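Local coordinates for ATP-dependent RNA helicase HrpB (PDB 6EUD), which hydrolyses ATP to ADP and phosphate and belongs to the DEAH/RHA helicases, with single-stranded RNA binding and RNA helicase activity, at residues A[665-673]-A[684-693]. Numbering follows the deposited sequence.
Sequences ETWLLPHMT and LDIYQALRGL
Trp667 and Ala689 meet in a helical group of HrpB's own C-terminal region, with helices 608-622 and 631-646 around it, where the end of helix 664-667 packs on helix 686-692. The indole comes edge-on to the alanine methyl, with CE3 3.8 Å from Ala689 CB. The ring is sandwiched between Leu668 CB, over its centre on one face, and Leu690 CD2, offset toward the rim on the other. With CG set between backbone N and carbonyl carbon (chi1 72°), the indole runs back along helix 686-692, while Trp667 CB takes Leu693 CD2 at 3.6 Å; NE1 is bonded to Leu660 O. Ala689 CB also makes an off-centre CH-pi contact with His671, 4.2 Å from the imidazole centroid. Leu684 spans Leu668 to Met672: CD1 meets Leu668 CD1 at 3.8 Å, the two side chains crossing at about a right angle, and CD2 sits 3.5 Å from His671 O and 4.1 Å from Met672 CG. Cutting Leu684 back to an alanine is likely to leave Leu668 CD1 and Met672 CG without their shared neighbour. No direct hydrogen bond crosses the contact; instead one water donates to Trp667 O and Ala689 O, and lies in the imidazole plane, 2.6 Å from His671 NE2.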
ATOM      1  N   GLU A 665       5.310 -17.120 -24.319  1.00 43.18           N
ATOM      2  CA  GLU A 665       6.202 -16.431 -25.244  1.00 44.18           C
ATOM      3  C   GLU A 665       7.658 -16.874 -25.057  1.00 44.59           C
ATOM      4  O   GLU A 665       8.409 -17.027 -26.018  1.00 48.07           O
ATOM      5  CB  GLU A 665       6.072 -14.907 -25.058  1.00 44.71           C
ATOM      6  CG  GLU A 665       4.773 -14.298 -25.630  1.00 46.36           C
ATOM      7  CD  GLU A 665       3.536 -14.569 -24.766  1.00 53.07           C
ATOM      8  OE1 GLU A 665       3.690 -14.935 -23.573  1.00 53.50           O
ATOM      9  OE2 GLU A 665       2.399 -14.419 -25.277  1.00 54.16           O
ATOM     10  N   THR A 666       8.058 -17.106 -23.813  1.00 46.19           N
ATOM     11  CA  THR A 666       9.446 -17.459 -23.548  1.00 50.88           C
ATOM     12  C   THR A 666       9.721 -18.972 -23.731  1.00 50.66           C
ATOM     13  O   THR A 666      10.685 -19.334 -24.404  1.00 53.07           O
ATOM     14  CB  THR A 666       9.869 -16.995 -22.132  1.00 52.62           C
ATOM     15  OG1 THR A 666       9.071 -17.652 -21.145  1.00 60.56           O
ATOM     16  CG2 THR A 666       9.641 -15.522 -21.983  1.00 46.48           C
ATOM     17  N   TRP A 667       8.878 -19.854 -23.184  1.00 46.44           N
ATOM     18  CA  TRP A 667       9.183 -21.291 -23.246  1.00 42.07           C
ATOM     19  C   TRP A 667       8.562 -22.062 -24.417  1.00 43.25           C
ATOM     20  O   TRP A 667       9.114 -23.089 -24.836  1.00 44.80           O
ATOM     21  CB  TRP A 667       8.797 -21.983 -21.921  1.00 37.05           C
ATOM     22  CG  TRP A 667       7.330 -22.153 -21.634  1.00 37.27           C
ATOM     23  CD1 TRP A 667       6.507 -21.241 -21.051  1.00 41.17           C
ATOM     24  CD2 TRP A 667       6.526 -23.329 -21.856  1.00 36.71           C
ATOM     25  NE1 TRP A 667       5.234 -21.755 -20.919  1.00 43.37           N
ATOM     26  CE2 TRP A 667       5.220 -23.037 -21.402  1.00 41.85           C
ATOM     27  CE3 TRP A 667       6.780 -24.592 -22.406  1.00 35.48           C
ATOM     28  CZ2 TRP A 667       4.166 -23.967 -21.483  1.00 43.73           C
ATOM     29  CZ3 TRP A 667       5.737 -25.516 -22.484  1.00 36.33           C
ATOM     30  CH2 TRP A 667       4.444 -25.197 -22.028  1.00 39.21           C
ATOM     31  N   LEU A 668       7.437 -21.584 -24.950  1.00 41.32           N
ATOM     32  CA  LEU A 668       6.692 -22.360 -25.937  1.00 38.08           C
ATOM     33  C   LEU A 668       6.817 -21.815 -27.344  1.00 43.40           C
ATOM     34  O   LEU A 668       6.985 -22.581 -28.297  1.00 45.64           O
ATOM     35  CB  LEU A 668       5.215 -22.441 -25.558  1.00 33.16           C
ATOM     36  CG  LEU A 668       4.462 -23.328 -26.554  1.00 38.39           C
ATOM     37  CD1 LEU A 668       5.086 -24.739 -26.554  1.00 38.55           C
ATOM     38  CD2 LEU A 668       2.947 -23.374 -26.261  1.00 37.43           C
ATOM     39  N   LEU A 669       6.719 -20.494 -27.475  1.00 46.25           N
ATOM     40  CA  LEU A 669       6.786 -19.834 -28.783  1.00 47.09           C
ATOM     41  C   LEU A 669       8.047 -20.169 -29.608  1.00 51.69           C
ATOM     42  O   LEU A 669       7.919 -20.411 -30.805  1.00 56.23           O
ATOM     43  CB  LEU A 669       6.659 -18.311 -28.614  1.00 47.15           C
ATOM     44  CG  LEU A 669       6.791 -17.439 -29.872  1.00 48.58           C
ATOM     45  CD1 LEU A 669       5.772 -17.815 -30.946  1.00 43.21           C
ATOM     46  CD2 LEU A 669       6.666 -15.969 -29.489  1.00 49.18           C
ATOM     47  N   PRO A 670       9.257 -20.202 -28.988  1.00 48.80           N
ATOM     48  CA  PRO A 670      10.439 -20.548 -29.792  1.00 46.98           C
ATOM     49  C   PRO A 670      10.304 -21.844 -30.579  1.00 54.45           C
ATOM     50  O   PRO A 670      10.949 -21.976 -31.615  1.00 60.90           O
ATOM     51  CB  PRO A 670      11.543 -20.702 -28.743  1.00 42.36           C
ATOM     52  CG  PRO A 670      11.130 -19.805 -27.654  1.00 44.14           C
ATOM     53  CD  PRO A 670       9.634 -19.878 -27.598  1.00 45.38           C
ATOM     54  N   HIS A 671       9.486 -22.782 -30.104  1.00 52.58           N
ATOM     55  CA  HIS A 671       9.351 -24.075 -30.768  1.00 53.79           C
ATOM     56  C   HIS A 671       8.227 -24.140 -31.811  1.00 56.53           C
ATOM     57  O   HIS A 671       7.973 -25.195 -32.387  1.00 57.25           O
ATOM     58  CB  HIS A 671       9.128 -25.165 -29.729  1.00 52.29           C
ATOM     59  CG  HIS A 671      10.235 -25.278 -28.730  1.00 54.53           C
ATOM     60  ND1 HIS A 671      11.295 -26.147 -28.886  1.00 60.27           N
ATOM     61  CD2 HIS A 671      10.445 -24.633 -27.558  1.00 52.63           C
ATOM     62  CE1 HIS A 671      12.112 -26.029 -27.854  1.00 60.38           C
ATOM     63  NE2 HIS A 671      11.621 -25.116 -27.035  1.00 56.59           N
ATOM     64  N   MET A 672       7.563 -23.017 -32.062  1.00 56.60           N
ATOM     65  CA  MET A 672       6.350 -23.029 -32.869  1.00 59.31           C
ATOM     66  C   MET A 672       6.595 -22.765 -34.346  1.00 67.68           C
ATOM     67  O   MET A 672       5.670 -22.433 -35.088  1.00 67.73           O
ATOM     68  CB  MET A 672       5.346 -22.012 -32.324  1.00 56.61           C
ATOM     69  CG  MET A 672       4.777 -22.403 -30.979  1.00 53.23           C
ATOM     70  SD  MET A 672       3.452 -21.311 -30.455  1.00 54.03           S
ATOM     71  CE  MET A 672       2.223 -21.612 -31.733  1.00 46.06           C
ATOM     72  N   THR A 673       7.836 -22.926 -34.778  1.00 77.75           N
ATOM     73  CA  THR A 673       8.149 -22.765 -36.187  1.00 88.82           C
ATOM     74  C   THR A 673       7.468 -23.867 -36.994  1.00 89.85           C
ATOM     75  O   THR A 673       7.587 -25.049 -36.670  1.00 93.38           O
ATOM     76  CB  THR A 673       9.663 -22.797 -36.436  1.00 96.47           C
ATOM     77  OG1 THR A 673      10.311 -21.899 -35.523  1.00100.79           O
ATOM     78  CG2 THR A 673       9.976 -22.384 -37.871  1.00100.93           C
ATOM     79  N   LEU A 684       3.643 -30.071 -30.707  1.00 47.79           N
ATOM     80  CA  LEU A 684       4.740 -29.453 -29.971  1.00 45.89           C
ATOM     81  C   LEU A 684       5.278 -30.396 -28.913  1.00 42.87           C
ATOM     82  O   LEU A 684       4.506 -30.991 -28.168  1.00 45.32           O
ATOM     83  CB  LEU A 684       4.283 -28.153 -29.322  1.00 42.87           C
ATOM     84  CG  LEU A 684       3.841 -27.086 -30.313  1.00 48.94           C
ATOM     85  CD1 LEU A 684       3.098 -25.981 -29.588  1.00 49.41           C
ATOM     86  CD2 LEU A 684       5.042 -26.540 -31.076  1.00 51.21           C
ATOM     87  N   ASP A 685       6.602 -30.521 -28.859  1.00 39.77           N
ATOM     88  CA  ASP A 685       7.279 -31.392 -27.906  1.00 33.89           C
ATOM     89  C   ASP A 685       7.376 -30.700 -26.569  1.00 34.18           C
ATOM     90  O   ASP A 685       8.340 -29.967 -26.289  1.00 36.91           O
ATOM     91  CB  ASP A 685       8.669 -31.787 -28.411  1.00 34.52           C
ATOM     92  CG  ASP A 685       9.257 -32.962 -27.650  1.00 39.61           C
ATOM     93  OD1 ASP A 685       8.954 -33.132 -26.450  1.00 41.95           O
ATOM     94  OD2 ASP A 685      10.034 -33.722 -28.247  1.00 42.85           O
ATOM     95  N   ILE A 686       6.366 -30.945 -25.742  1.00 34.01           N
ATOM     96  CA  ILE A 686       6.206 -30.236 -24.481  1.00 34.51           C
ATOM     97  C   ILE A 686       7.333 -30.535 -23.517  1.00 33.84           C
ATOM     98  O   ILE A 686       7.767 -29.646 -22.782  1.00 34.06           O
ATOM     99  CB  ILE A 686       4.837 -30.584 -23.834  1.00 42.65           C
ATOM    100  CG1 ILE A 686       3.690 -30.050 -24.716  1.00 39.24           C
ATOM    101  CG2 ILE A 686       4.735 -30.057 -22.405  1.00 26.73           C
ATOM    102  CD1 ILE A 686       3.764 -28.566 -24.989  1.00 38.65           C
ATOM    103  N   TYR A 687       7.802 -31.783 -23.532  1.00 36.45           N
ATOM    104  CA  TYR A 687       8.916 -32.232 -22.696  1.00 34.20           C
ATOM    105  C   TYR A 687      10.184 -31.477 -23.029  1.00 37.21           C
ATOM    106  O   TYR A 687      10.894 -31.027 -22.144  1.00 37.93           O
ATOM    107  CB  TYR A 687       9.170 -33.729 -22.879  1.00 36.07           C
ATOM    108  CG  TYR A 687      10.464 -34.225 -22.255  1.00 34.52           C
ATOM    109  CD1 TYR A 687      11.662 -34.271 -22.991  1.00 33.17           C
ATOM    110  CD2 TYR A 687      10.491 -34.669 -20.938  1.00 31.66           C
ATOM    111  CE1 TYR A 687      12.860 -34.728 -22.409  1.00 29.10           C
ATOM    112  CE2 TYR A 687      11.659 -35.142 -20.363  1.00 33.96           C
ATOM    113  CZ  TYR A 687      12.844 -35.171 -21.099  1.00 33.66           C
ATOM    114  OH  TYR A 687      13.997 -35.631 -20.505  1.00 35.58           O
ATOM    115  N   GLN A 688      10.477 -31.368 -24.319  1.00 42.84           N
ATOM    116  CA  GLN A 688      11.668 -30.666 -24.757  1.00 48.24           C
ATOM    117  C   GLN A 688      11.578 -29.180 -24.414  1.00 47.55           C
ATOM    118  O   GLN A 688      12.566 -28.569 -24.009  1.00 46.60           O
ATOM    119  CB  GLN A 688      11.880 -30.852 -26.249  1.00 56.42           C
ATOM    120  CG  GLN A 688      13.345 -30.868 -26.609  1.00 72.83           C
ATOM    121  CD  GLN A 688      14.087 -31.985 -25.891  1.00 84.25           C
ATOM    122  OE1 GLN A 688      13.755 -33.161 -26.048  1.00 93.89           O
ATOM    123  NE2 GLN A 688      15.080 -31.620 -25.079  1.00 84.34           N
ATOM    124  N   ALA A 689      10.389 -28.608 -24.564  1.00 45.67           N
ATOM    125  CA  ALA A 689      10.191 -27.186 -24.293  1.00 45.10           C
ATOM    126  C   ALA A 689      10.402 -26.874 -22.815  1.00 43.29           C
ATOM    127  O   ALA A 689      11.122 -25.938 -22.479  1.00 45.83           O
ATOM    128  CB  ALA A 689       8.802 -26.741 -24.739  1.00 40.41           C
ATOM    129  N   LEU A 690       9.778 -27.653 -21.937  1.00 39.93           N
ATOM    130  CA  LEU A 690      10.034 -27.542 -20.499  1.00 39.56           C
ATOM    131  C   LEU A 690      11.513 -27.735 -20.150  1.00 40.79           C
ATOM    132  O   LEU A 690      12.090 -26.972 -19.377  1.00 40.89           O
ATOM    133  CB  LEU A 690       9.191 -28.553 -19.736  1.00 39.72           C
ATOM    134  CG  LEU A 690       7.710 -28.200 -19.633  1.00 38.00           C
ATOM    135  CD1 LEU A 690       6.992 -29.286 -18.891  1.00 40.89           C
ATOM    136  CD2 LEU A 690       7.549 -26.867 -18.921  1.00 37.22           C
ATOM    137  N   ARG A 691      12.134 -28.751 -20.740  1.00 41.75           N
ATOM    138  CA  ARG A 691      13.541 -29.038 -20.474  1.00 40.10           C
ATOM    139  C   ARG A 691      14.414 -27.886 -20.983  1.00 41.86           C
ATOM    140  O   ARG A 691      15.512 -27.641 -20.468  1.00 39.97           O
ATOM    141  CB  ARG A 691      13.936 -30.367 -21.124  1.00 40.67           C
ATOM    142  CG  ARG A 691      15.208 -30.960 -20.613  1.00 42.61           C
ATOM    143  CD  ARG A 691      15.394 -32.357 -21.152  1.00 45.66           C
ATOM    144  NE  ARG A 691      16.491 -33.033 -20.468  1.00 51.48           N
ATOM    145  CZ  ARG A 691      17.754 -32.987 -20.875  1.00 51.44           C
ATOM    146  NH1 ARG A 691      18.063 -32.304 -21.969  1.00 56.20           N
ATOM    147  NH2 ARG A 691      18.699 -33.625 -20.198  1.00 46.10           N
ATOM    148  N   GLY A 692      13.903 -27.167 -21.982  1.00 43.41           N
ATOM    149  CA  GLY A 692      14.585 -26.015 -22.540  1.00 37.78           C
ATOM    150  C   GLY A 692      14.742 -24.903 -21.521  1.00 39.02           C
ATOM    151  O   GLY A 692      15.654 -24.084 -21.640  1.00 40.49           O
ATOM    152  N   LEU A 693      13.870 -24.881 -20.510  1.00 39.40           N
ATOM    153  CA  LEU A 693      13.967 -23.901 -19.405  1.00 39.16           C
ATOM    154  C   LEU A 693      15.270 -24.025 -18.577  1.00 43.82           C
ATOM    155  O   LEU A 693      15.609 -23.114 -17.824  1.00 45.38           O
ATOM    156  CB  LEU A 693      12.758 -24.034 -18.467  1.00 36.01           C
ATOM    157  CG  LEU A 693      11.416 -23.642 -19.113  1.00 41.04           C
ATOM    158  CD1 LEU A 693      10.200 -24.037 -18.277  1.00 39.28           C
ATOM    159  CD2 LEU A 693      11.398 -22.162 -19.370  1.00 42.18           C
TER
HETATM  160  O   HOH W   1      11.749 -24.138 -24.636  1.00 51.07           O